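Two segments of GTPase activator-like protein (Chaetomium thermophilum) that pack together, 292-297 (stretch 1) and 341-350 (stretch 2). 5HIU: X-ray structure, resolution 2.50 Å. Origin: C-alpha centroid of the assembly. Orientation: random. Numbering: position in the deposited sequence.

Stretch 1 (292-297) FLRSYS
Stretch 2 341-350: GGLANVSKSS

The contact between residues 292-297 and 341-350 illustrates a recurrent principle of helix packing: a glycine lets two backbones approach closely, a small apolar patch fills the space beside it, and one asparagine side chain makes a weak hydrogen bond to a backbone carbonyl. The two segments bury 354 Å² in total, counting both sides.

Stretch 1 enters as helix, with Phe-292 at phi/psi -59/-32 and Leu-293 at -85/-53, and leaves as loop, Tyr-296 being polyproline-like at -45/147. Stretch 2 continues a helix that began earlier in the chain; Ser-349 (-64/-162) then departs from helical geometry. The register is set by Leu-293 and Gly-342, whose CA atoms lie 4.5 Å apart. Such proximity depends on the absence of a side chain at Gly-342: an ideally placed CB would point toward stretch 1 and come within 2.8 Å of Leu-293 CB, a clash. Instead, Leu-293 CB rests 3.5 Å from Gly-342 O, and Arg-294 N is 4.1 Å from Gly-342 CA. Arg-294 directs its CB away and is modelled no further than that atom; the modelled contact is made by its backbone.

Beside the glycine, Leu-293 adopts the mt rotamer (chi1 -47°, chi2 179°). Its CB points sideways, and its branched end reaches along the helix of stretch 2, placing Leu-293 CD2 3.9 Å from CG2 of Val-346 (chi1 t) and Leu-293 CD1 4.4 Å from Leu-343 N. Leucine and valine suit this buried site because their compact apolar branches pack without leaving a polar group unsatisfied.

Asn-345 supplies the polar tie. Its CB points toward stretch 1, and chi1 of -84° (m) with chi2 of -10° brings the amide to the backbone carbonyls of Leu-293 and Arg-294. There Asn-345 ND2 donates a weak but nearly linear hydrogen bond to Leu-293 O (3.4 Å, 174°); the same ND2 also lies 3.3 Å from Arg-294 O. Leu-293 O additionally accepts from Tyr-296 N at 3.3 Å, so the same carbonyl serves the local turn and the partner segment.

Tyr-296 extends the contact along stretch 2. With CB toward the partner, chi1 177° (t) and chi2 73°, its ring presents an edge to Asn-345, Tyr-296 CD2 standing 4.5 Å from Asn-345 CB, while Tyr-296 OH reaches to 3.7 Å from Ser-349 CB. Ser-349 (chi1 82°, p) meets the phenol end through its CB, and Ser-349 OG turns back in a weak hydrogen bond to Val-346 O at 3.4 Å.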

ATOM      1  N   PHE A 292      -8.096 -17.937  -2.721  1.00 92.62           N
ATOM      2  CA  PHE A 292      -6.715 -18.291  -2.433  1.00 97.31           C
ATOM      3  C   PHE A 292      -6.654 -19.684  -1.848  1.00100.50           C
ATOM      4  O   PHE A 292      -5.704 -20.418  -2.084  1.00109.56           O
ATOM      5  CB  PHE A 292      -6.058 -17.270  -1.510  1.00 96.46           C
ATOM      6  CG  PHE A 292      -6.003 -15.886  -2.095  1.00 99.42           C
ATOM      7  CD1 PHE A 292      -5.649 -15.692  -3.430  1.00100.31           C
ATOM      8  CD2 PHE A 292      -6.301 -14.772  -1.316  1.00101.39           C
ATOM      9  CE1 PHE A 292      -5.595 -14.413  -3.967  1.00105.55           C
ATOM     10  CE2 PHE A 292      -6.249 -13.491  -1.854  1.00 98.92           C
ATOM     11  CZ  PHE A 292      -5.897 -13.309  -3.181  1.00 96.85           C
ATOM     12  N   LEU A 293      -7.698 -20.052  -1.115  1.00102.56           N
ATOM     13  CA  LEU A 293      -7.834 -21.396  -0.575  1.00 99.07           C
ATOM     14  C   LEU A 293      -8.461 -22.350  -1.598  1.00 96.03           C
ATOM     15  O   LEU A 293      -7.897 -23.408  -1.882  1.00 93.22           O
ATOM     16  CB  LEU A 293      -8.677 -21.348   0.705  1.00 99.64           C
ATOM     17  CG  LEU A 293      -8.331 -20.281   1.758  1.00 91.83           C
ATOM     18  CD1 LEU A 293      -9.285 -20.353   2.948  1.00 88.11           C
ATOM     19  CD2 LEU A 293      -6.890 -20.429   2.218  1.00 86.29           C
ATOM     20  N   ARG A 294      -9.620 -21.963  -2.144  1.00 95.01           N
ATOM     21  CA  ARG A 294     -10.372 -22.785  -3.116  1.00 95.69           C
ATOM     22  C   ARG A 294      -9.611 -22.979  -4.435  1.00 97.31           C
ATOM     23  O   ARG A 294      -9.384 -24.107  -4.834  1.00101.21           O
ATOM     24  CB  ARG A 294     -11.762 -22.195  -3.390  1.00 90.89           C
ATOM     25  N   SER A 295      -9.211 -21.885  -5.093  1.00 98.24           N
ATOM     26  CA  SER A 295      -8.282 -21.932  -6.254  1.00 98.37           C
ATOM     27  C   SER A 295      -7.096 -22.876  -6.072  1.00 98.43           C
ATOM     28  O   SER A 295      -6.658 -23.486  -7.053  1.00 98.51           O
ATOM     29  CB  SER A 295      -7.681 -20.552  -6.587  1.00 93.11           C
ATOM     30  OG  SER A 295      -8.609 -19.508  -6.422  1.00 92.38           O
ATOM     31  N   TYR A 296      -6.559 -22.967  -4.845  1.00 92.54           N
ATOM     32  CA  TYR A 296      -5.281 -23.643  -4.620  1.00 92.29           C
ATOM     33  C   TYR A 296      -5.216 -24.992  -5.371  1.00 98.80           C
ATOM     34  O   TYR A 296      -6.228 -25.651  -5.599  1.00103.32           O
ATOM     35  CB  TYR A 296      -4.932 -23.803  -3.119  1.00 84.71           C
ATOM     36  CG  TYR A 296      -3.633 -24.569  -2.922  1.00 85.61           C
ATOM     37  CD1 TYR A 296      -2.413 -23.988  -3.210  1.00 86.05           C
ATOM     38  CD2 TYR A 296      -3.631 -25.895  -2.519  1.00 87.44           C
ATOM     39  CE1 TYR A 296      -1.221 -24.692  -3.090  1.00 88.20           C
ATOM     40  CE2 TYR A 296      -2.445 -26.604  -2.389  1.00 90.61           C
ATOM     41  CZ  TYR A 296      -1.232 -26.000  -2.678  1.00 90.63           C
ATOM     42  OH  TYR A 296      -0.032 -26.716  -2.567  1.00 93.92           O
ATOM     43  N   SER A 297      -4.020 -25.361  -5.809  1.00102.90           N
ATOM     44  CA  SER A 297      -3.790 -26.698  -6.348  1.00110.38           C
ATOM     45  C   SER A 297      -2.285 -26.980  -6.270  1.00112.16           C
ATOM     46  O   SER A 297      -1.481 -26.263  -6.891  1.00116.39           O
ATOM     47  CB  SER A 297      -4.314 -26.815  -7.787  1.00114.87           C
ATOM     48  OG  SER A 297      -4.793 -28.119  -8.046  1.00123.67           O
ATOM     49  N   GLY A 341     -14.341 -25.811   2.933  1.00 87.34           N
ATOM     50  CA  GLY A 341     -13.960 -26.311   1.618  1.00 89.91           C
ATOM     51  C   GLY A 341     -12.574 -25.821   1.250  1.00 92.97           C
ATOM     52  O   GLY A 341     -11.715 -26.605   0.819  1.00 93.55           O
ATOM     53  N   GLY A 342     -12.360 -24.517   1.436  1.00 91.76           N
ATOM     54  CA  GLY A 342     -11.056 -23.894   1.224  1.00 92.26           C
ATOM     55  C   GLY A 342      -9.978 -24.432   2.150  1.00 94.56           C
ATOM     56  O   GLY A 342      -8.859 -24.700   1.719  1.00103.32           O
ATOM     57  N   LEU A 343     -10.314 -24.599   3.423  1.00 95.08           N
ATOM     58  CA  LEU A 343      -9.333 -25.011   4.425  1.00 98.27           C
ATOM     59  C   LEU A 343      -8.814 -26.426   4.202  1.00103.40           C
ATOM     60  O   LEU A 343      -7.688 -26.751   4.599  1.00103.89           O
ATOM     61  CB  LEU A 343      -9.934 -24.928   5.826  1.00 99.98           C
ATOM     62  CG  LEU A 343     -10.282 -23.542   6.379  1.00 97.40           C
ATOM     63  CD1 LEU A 343     -11.481 -23.645   7.310  1.00 93.59           C
ATOM     64  CD2 LEU A 343      -9.095 -22.908   7.099  1.00 96.75           C
ATOM     65  N   ALA A 344      -9.639 -27.270   3.585  1.00108.47           N
ATOM     66  CA  ALA A 344      -9.283 -28.679   3.405  1.00115.69           C
ATOM     67  C   ALA A 344      -8.111 -28.800   2.438  1.00116.60           C
ATOM     68  O   ALA A 344      -7.044 -29.320   2.799  1.00106.98           O
ATOM     69  CB  ALA A 344     -10.481 -29.477   2.911  1.00115.47           C
ATOM     70  N   ASN A 345      -8.322 -28.290   1.223  1.00121.43           N
ATOM     71  CA  ASN A 345      -7.281 -28.200   0.203  1.00120.22           C
ATOM     72  C   ASN A 345      -5.933 -27.945   0.847  1.00119.02           C
ATOM     73  O   ASN A 345      -5.006 -28.745   0.703  1.00127.68           O
ATOM     74  CB  ASN A 345      -7.594 -27.064  -0.779  1.00112.90           C
ATOM     75  CG  ASN A 345      -8.547 -27.481  -1.889  1.00113.76           C
ATOM     76  OD1 ASN A 345      -8.858 -28.663  -2.068  1.00115.23           O
ATOM     77  ND2 ASN A 345      -9.002 -26.502  -2.659  1.00110.05           N
ATOM     78  N   VAL A 346      -5.865 -26.857   1.605  1.00109.34           N
ATOM     79  CA  VAL A 346      -4.606 -26.359   2.125  1.00111.27           C
ATOM     80  C   VAL A 346      -3.966 -27.321   3.099  1.00115.01           C
ATOM     81  O   VAL A 346      -2.772 -27.591   2.987  1.00126.27           O
ATOM     82  CB  VAL A 346      -4.770 -25.008   2.851  1.00110.99           C
ATOM     83  CG1 VAL A 346      -3.419 -24.517   3.381  1.00104.79           C
ATOM     84  CG2 VAL A 346      -5.392 -23.973   1.921  1.00112.68           C
ATOM     85  N   SER A 347      -4.747 -27.838   4.045  1.00116.45           N
ATOM     86  CA  SER A 347      -4.196 -28.664   5.140  1.00118.79           C
ATOM     87  C   SER A 347      -3.349 -29.860   4.694  1.00120.55           C
ATOM     88  O   SER A 347      -2.555 -30.381   5.487  1.00117.06           O
ATOM     89  CB  SER A 347      -5.304 -29.178   6.059  1.00116.47           C
ATOM     90  OG  SER A 347      -4.743 -29.779   7.213  1.00112.58           O
ATOM     91  N   LYS A 348      -3.537 -30.302   3.450  1.00123.94           N
ATOM     92  CA  LYS A 348      -2.726 -31.371   2.875  1.00132.07           C
ATOM     93  C   LYS A 348      -1.255 -30.966   2.788  1.00132.28           C
ATOM     94  O   LYS A 348      -0.395 -31.628   3.369  1.00137.12           O
ATOM     95  CB  LYS A 348      -3.238 -31.749   1.482  1.00137.03           C
ATOM     96  CG  LYS A 348      -4.599 -32.421   1.478  1.00141.00           C
ATOM     97  CD  LYS A 348      -4.987 -32.849   0.075  1.00149.57           C
ATOM     98  CE  LYS A 348      -6.271 -33.662   0.074  1.00156.36           C
ATOM     99  NZ  LYS A 348      -6.580 -34.217  -1.275  1.00163.12           N
ATOM    100  N   SER A 349      -0.982 -29.868   2.084  1.00123.74           N
ATOM    101  CA  SER A 349       0.391 -29.440   1.789  1.00123.01           C
ATOM    102  C   SER A 349       1.162 -29.070   3.065  1.00125.52           C
ATOM    103  O   SER A 349       0.788 -29.476   4.172  1.00119.71           O
ATOM    104  CB  SER A 349       0.376 -28.248   0.794  1.00119.05           C
ATOM    105  OG  SER A 349       0.137 -26.981   1.419  1.00 99.82           O
ATOM    106  N   SER A 350       2.262 -28.336   2.884  1.00129.29           N
ATOM    107  CA  SER A 350       2.890 -27.543   3.947  1.00125.71           C
ATOM    108  C   SER A 350       3.394 -28.328   5.161  1.00133.36           C
ATOM    109  O   SER A 350       3.403 -29.572   5.176  1.00137.05           O
ATOM    110  CB  SER A 350       1.899 -26.513   4.456  1.00118.21           C
ATOM    111  OG  SER A 350       1.223 -27.046   5.583  1.00113.67           O
TER